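Local coordinates for protein 4-alpha-glucanotransferase (Corynebacterium glutamicum, PDB 5B68) that belongs to the amylomaltase (disproportionating enzyme) family, joining a glucanotransferase domain of TIM-barrel type to an N-terminal beta-sandwich domain, at residues 324-335 / 349-360. Numbering follows the deposited sequence.
Sequences LIDFATWCADRE and RDELTMFYMWLQ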
# COMPACT_ATOMS: atom_id res chain seq x y z
N LEU A 324 -10.27 -15.77 3.99
CA LEU A 324 -11.62 -15.26 3.49
C LEU A 324 -12.70 -15.50 4.53
O LEU A 324 -13.46 -14.61 4.90
CB LEU A 324 -12.02 -15.89 2.15
CG LEU A 324 -13.39 -15.41 1.65
CD1 LEU A 324 -13.41 -13.86 1.57
CD2 LEU A 324 -13.65 -16.08 0.37
N ILE A 325 -12.74 -16.73 5.02
CA ILE A 325 -13.77 -17.07 6.03
C ILE A 325 -13.59 -16.25 7.27
O ILE A 325 -14.57 -15.77 7.80
CB ILE A 325 -13.64 -18.56 6.40
CG1 ILE A 325 -13.96 -19.39 5.20
CG2 ILE A 325 -14.55 -18.88 7.59
CD1 ILE A 325 -13.57 -20.86 5.30
N ASP A 326 -12.32 -16.02 7.73
CA ASP A 326 -12.04 -15.19 8.90
C ASP A 326 -12.49 -13.73 8.74
O ASP A 326 -13.10 -13.13 9.65
CB ASP A 326 -10.55 -15.20 9.29
CG ASP A 326 -10.03 -16.59 9.74
OD1 ASP A 326 -10.83 -17.48 10.06
OD2 ASP A 326 -8.80 -16.74 9.71
N PHE A 327 -12.15 -13.14 7.59
CA PHE A 327 -12.54 -11.77 7.30
C PHE A 327 -14.12 -11.66 7.32
O PHE A 327 -14.68 -10.76 7.92
CB PHE A 327 -12.05 -11.37 5.91
CG PHE A 327 -12.63 -10.05 5.45
CD1 PHE A 327 -12.21 -8.91 6.04
CD2 PHE A 327 -13.57 -10.00 4.43
CE1 PHE A 327 -12.72 -7.69 5.63
CE2 PHE A 327 -14.07 -8.79 4.03
CZ PHE A 327 -13.67 -7.66 4.64
N ALA A 328 -14.74 -12.56 6.62
CA ALA A 328 -16.20 -12.56 6.42
C ALA A 328 -16.92 -12.81 7.77
O ALA A 328 -17.95 -12.23 8.03
CB ALA A 328 -16.59 -13.60 5.42
N THR A 329 -16.33 -13.64 8.60
CA THR A 329 -16.91 -13.93 9.93
C THR A 329 -16.81 -12.69 10.81
O THR A 329 -17.74 -12.35 11.51
CB THR A 329 -16.22 -15.12 10.60
OG1 THR A 329 -16.34 -16.27 9.76
CG2 THR A 329 -16.80 -15.35 11.99
N TRP A 330 -15.67 -11.99 10.77
CA TRP A 330 -15.49 -10.74 11.44
C TRP A 330 -16.55 -9.74 10.96
O TRP A 330 -17.14 -9.03 11.80
CB TRP A 330 -14.06 -10.17 11.25
CG TRP A 330 -13.84 -8.84 11.87
CD1 TRP A 330 -13.34 -8.58 13.09
CD2 TRP A 330 -14.11 -7.55 11.26
NE1 TRP A 330 -13.32 -7.20 13.31
CE2 TRP A 330 -13.79 -6.57 12.20
CE3 TRP A 330 -14.59 -7.17 10.01
CZ2 TRP A 330 -13.95 -5.20 11.94
CZ3 TRP A 330 -14.75 -5.77 9.74
CH2 TRP A 330 -14.44 -4.84 10.70
N CYS A 331 -16.79 -9.65 9.66
CA CYS A 331 -17.86 -8.75 9.16
C CYS A 331 -19.25 -9.11 9.73
O CYS A 331 -19.96 -8.25 10.15
CB CYS A 331 -17.99 -8.79 7.67
SG CYS A 331 -16.46 -8.11 6.87
N ALA A 332 -19.55 -10.39 9.73
CA ALA A 332 -20.83 -10.89 10.31
C ALA A 332 -20.94 -10.50 11.77
O ALA A 332 -21.97 -9.92 12.23
CB ALA A 332 -20.90 -12.40 10.09
N ASP A 333 -19.86 -10.66 12.52
CA ASP A 333 -19.86 -10.28 13.92
C ASP A 333 -20.05 -8.78 14.14
O ASP A 333 -20.73 -8.41 15.11
CB ASP A 333 -18.61 -10.74 14.64
CG ASP A 333 -18.57 -12.25 14.83
OD1 ASP A 333 -19.64 -12.90 14.72
OD2 ASP A 333 -17.45 -12.75 15.04
N ARG A 334 -19.41 -7.95 13.33
CA ARG A 334 -19.55 -6.50 13.42
C ARG A 334 -20.95 -6.04 13.07
O ARG A 334 -21.52 -5.20 13.73
CB ARG A 334 -18.53 -5.81 12.52
CG ARG A 334 -17.17 -5.61 13.18
CD ARG A 334 -17.11 -4.31 13.95
NE ARG A 334 -17.78 -3.27 13.18
CZ ARG A 334 -17.22 -2.16 12.70
NH1 ARG A 334 -17.95 -1.33 11.98
NH2 ARG A 334 -15.95 -1.88 12.95
N GLU A 335 -21.51 -6.61 12.03
CA GLU A 335 -22.86 -6.33 11.62
C GLU A 335 -23.85 -6.66 12.78
O GLU A 335 -24.75 -5.88 13.13
CB GLU A 335 -23.27 -7.10 10.36
CG GLU A 335 -24.76 -6.94 10.08
CD GLU A 335 -25.28 -7.54 8.81
OE1 GLU A 335 -26.52 -7.66 8.70
OE2 GLU A 335 -24.52 -7.90 7.90
N ARG A 349 -25.36 -16.44 11.68
CA ARG A 349 -23.96 -16.04 11.51
C ARG A 349 -23.33 -16.66 10.27
O ARG A 349 -22.52 -16.04 9.61
CB ARG A 349 -23.15 -16.45 12.73
CG ARG A 349 -21.74 -15.89 12.82
CD ARG A 349 -21.16 -16.29 14.15
NE ARG A 349 -19.82 -15.82 14.43
CZ ARG A 349 -18.75 -16.60 14.43
NH1 ARG A 349 -18.84 -17.87 14.12
NH2 ARG A 349 -17.58 -16.10 14.74
N ASP A 350 -23.68 -17.89 9.99
CA ASP A 350 -23.11 -18.60 8.88
C ASP A 350 -23.62 -18.07 7.53
O ASP A 350 -22.86 -17.94 6.58
CB ASP A 350 -23.40 -20.06 8.96
CG ASP A 350 -22.75 -20.73 10.16
OD1 ASP A 350 -21.53 -20.60 10.30
OD2 ASP A 350 -23.50 -21.35 10.97
N GLU A 351 -24.91 -17.78 7.45
CA GLU A 351 -25.43 -17.15 6.25
C GLU A 351 -24.81 -15.75 6.05
O GLU A 351 -24.50 -15.43 4.92
CB GLU A 351 -26.97 -17.01 6.31
CG GLU A 351 -27.54 -16.31 5.10
CD GLU A 351 -29.03 -16.45 5.00
OE1 GLU A 351 -29.72 -15.74 5.74
OE2 GLU A 351 -29.47 -17.26 4.15
N LEU A 352 -24.71 -14.96 7.13
CA LEU A 352 -24.09 -13.64 7.08
C LEU A 352 -22.64 -13.77 6.64
O LEU A 352 -22.16 -12.95 5.85
CB LEU A 352 -24.11 -12.92 8.42
CG LEU A 352 -25.34 -12.16 8.84
CD1 LEU A 352 -25.11 -11.62 10.22
CD2 LEU A 352 -25.62 -11.01 7.83
N THR A 353 -21.92 -14.77 7.17
CA THR A 353 -20.53 -15.03 6.76
C THR A 353 -20.47 -15.28 5.25
O THR A 353 -19.63 -14.73 4.50
CB THR A 353 -19.90 -16.18 7.60
OG1 THR A 353 -19.80 -15.80 8.97
CG2 THR A 353 -18.54 -16.58 7.03
N MET A 354 -21.40 -16.08 4.76
CA MET A 354 -21.44 -16.44 3.37
C MET A 354 -21.67 -15.20 2.47
O MET A 354 -21.11 -15.12 1.39
CB MET A 354 -22.50 -17.47 3.11
CG MET A 354 -22.50 -17.99 1.70
SD MET A 354 -21.00 -18.78 1.10
CE MET A 354 -21.13 -20.39 1.89
N PHE A 355 -22.56 -14.32 2.95
CA PHE A 355 -22.86 -13.05 2.27
C PHE A 355 -21.58 -12.22 2.13
O PHE A 355 -21.32 -11.69 1.04
CB PHE A 355 -23.87 -12.26 3.05
CG PHE A 355 -24.07 -10.85 2.53
CD1 PHE A 355 -24.82 -10.63 1.37
CD2 PHE A 355 -23.58 -9.78 3.26
CE1 PHE A 355 -25.02 -9.33 0.91
CE2 PHE A 355 -23.80 -8.50 2.81
CZ PHE A 355 -24.53 -8.30 1.63
N TYR A 356 -20.78 -12.14 3.19
CA TYR A 356 -19.54 -11.32 3.08
C TYR A 356 -18.50 -12.00 2.22
O TYR A 356 -17.71 -11.31 1.50
CB TYR A 356 -19.04 -10.89 4.45
CG TYR A 356 -19.95 -9.91 5.10
CD1 TYR A 356 -20.00 -8.59 4.65
CD2 TYR A 356 -20.82 -10.28 6.18
CE1 TYR A 356 -20.84 -7.66 5.21
CE2 TYR A 356 -21.65 -9.35 6.76
CZ TYR A 356 -21.66 -8.02 6.27
OH TYR A 356 -22.46 -7.04 6.83
N MET A 357 -18.50 -13.32 2.17
CA MET A 357 -17.65 -14.05 1.21
C MET A 357 -18.05 -13.75 -0.22
O MET A 357 -17.20 -13.46 -1.13
CB MET A 357 -17.67 -15.56 1.50
CG MET A 357 -17.07 -15.88 2.87
SD MET A 357 -17.36 -17.65 3.30
CE MET A 357 -16.16 -18.37 2.23
N TRP A 358 -19.36 -13.71 -0.44
CA TRP A 358 -19.90 -13.51 -1.75
C TRP A 358 -19.57 -12.11 -2.24
O TRP A 358 -19.23 -11.96 -3.42
CB TRP A 358 -21.41 -13.79 -1.69
CG TRP A 358 -22.21 -13.52 -2.90
CD1 TRP A 358 -22.28 -14.26 -3.98
CD2 TRP A 358 -23.10 -12.41 -3.09
NE1 TRP A 358 -23.19 -13.71 -4.88
CE2 TRP A 358 -23.70 -12.56 -4.33
CE3 TRP A 358 -23.46 -11.32 -2.29
CZ2 TRP A 358 -24.62 -11.63 -4.85
CZ3 TRP A 358 -24.42 -10.40 -2.80
CH2 TRP A 358 -24.97 -10.58 -4.08
N LEU A 359 -19.67 -11.10 -1.36
CA LEU A 359 -19.23 -9.72 -1.74
C LEU A 359 -17.79 -9.68 -2.25
O LEU A 359 -17.51 -9.01 -3.22
CB LEU A 359 -19.31 -8.76 -0.58
CG LEU A 359 -20.73 -8.47 -0.09
CD1 LEU A 359 -20.76 -7.42 1.00
CD2 LEU A 359 -21.64 -8.08 -1.25
N GLN A 360 -16.87 -10.43 -1.60
CA GLN A 360 -15.50 -10.52 -2.12
C GLN A 360 -15.42 -11.15 -3.48
O GLN A 360 -14.60 -10.73 -4.29
CB GLN A 360 -14.59 -11.20 -1.09
CG GLN A 360 -14.45 -10.41 0.17
CD GLN A 360 -13.88 -9.06 -0.11
OE1 GLN A 360 -12.80 -8.95 -0.74
NE2 GLN A 360 -14.54 -8.03 0.35
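Tyr356 and Thr353 are the two knobs by which helix 349-360 docks into helix 324-335, a worked example of knobs-into-holes packing between consecutive helices. Where the axes pass, 7.7 Å apart, Ala328 and Ala332 let the backbones come close, Ala328 CA lying 4.9 Å from Tyr356 CA and Ala332 CA 5.4 Å from Leu352 CA. Tyr356 enters the hole formed by Ala328, Cys331, Ala332 and Glu335. Both faces of its ring are covered: Cys331 CB makes a CH-pi contact over one, 3.5 Å from the ring centroid, while Phe355 CD2 lies over the other. Thr353 sits among Ile325, Ala328, Thr329 and Ala332, its methyl facing Thr329 OG1.

Apolar contacts continue beside these knobs. Ala332 CB meets Leu352 CB, and Ala328 CB presses tightly on Met357 CG at 3.5 Å. The Met357 chain, bent at its last torsion (chi3 75°), brings CE against Leu324 CD2 and Ile325 CG1.

Polar bonds across the interface gather at the Asp333-Glu335 end of 324-335. Tyr356 OH donates a very short hydrogen bond, 2.5 Å, to Glu335 OE2, which lies near the ring plane; an extended chain carries the carboxylate there. Arg349 forms a salt bridge with Asp333, NE giving a nearly straight bond (169°) to the syn lone pair of OD1 at 2.9 Å, and NH2 a weak one to OD2, at 3.4 Å. The carboxylate and guanidinium groups are nearly coplanar. Each threonine hydroxyl bonds back to its own helix, Thr329 OG1 to Ile325 O and Thr353 OG1 to Arg349 O.

Helices 307-338 and 349-376 cross steeply toward the periphery of the chain, segments 324-335 and 349-360 running at 121°. Phe327 stacks on Phe242 and touches helix 396-400, Gln360 NE2 bonds to Ile243 O, and helix 286-301 packs against Phe355 and Leu359.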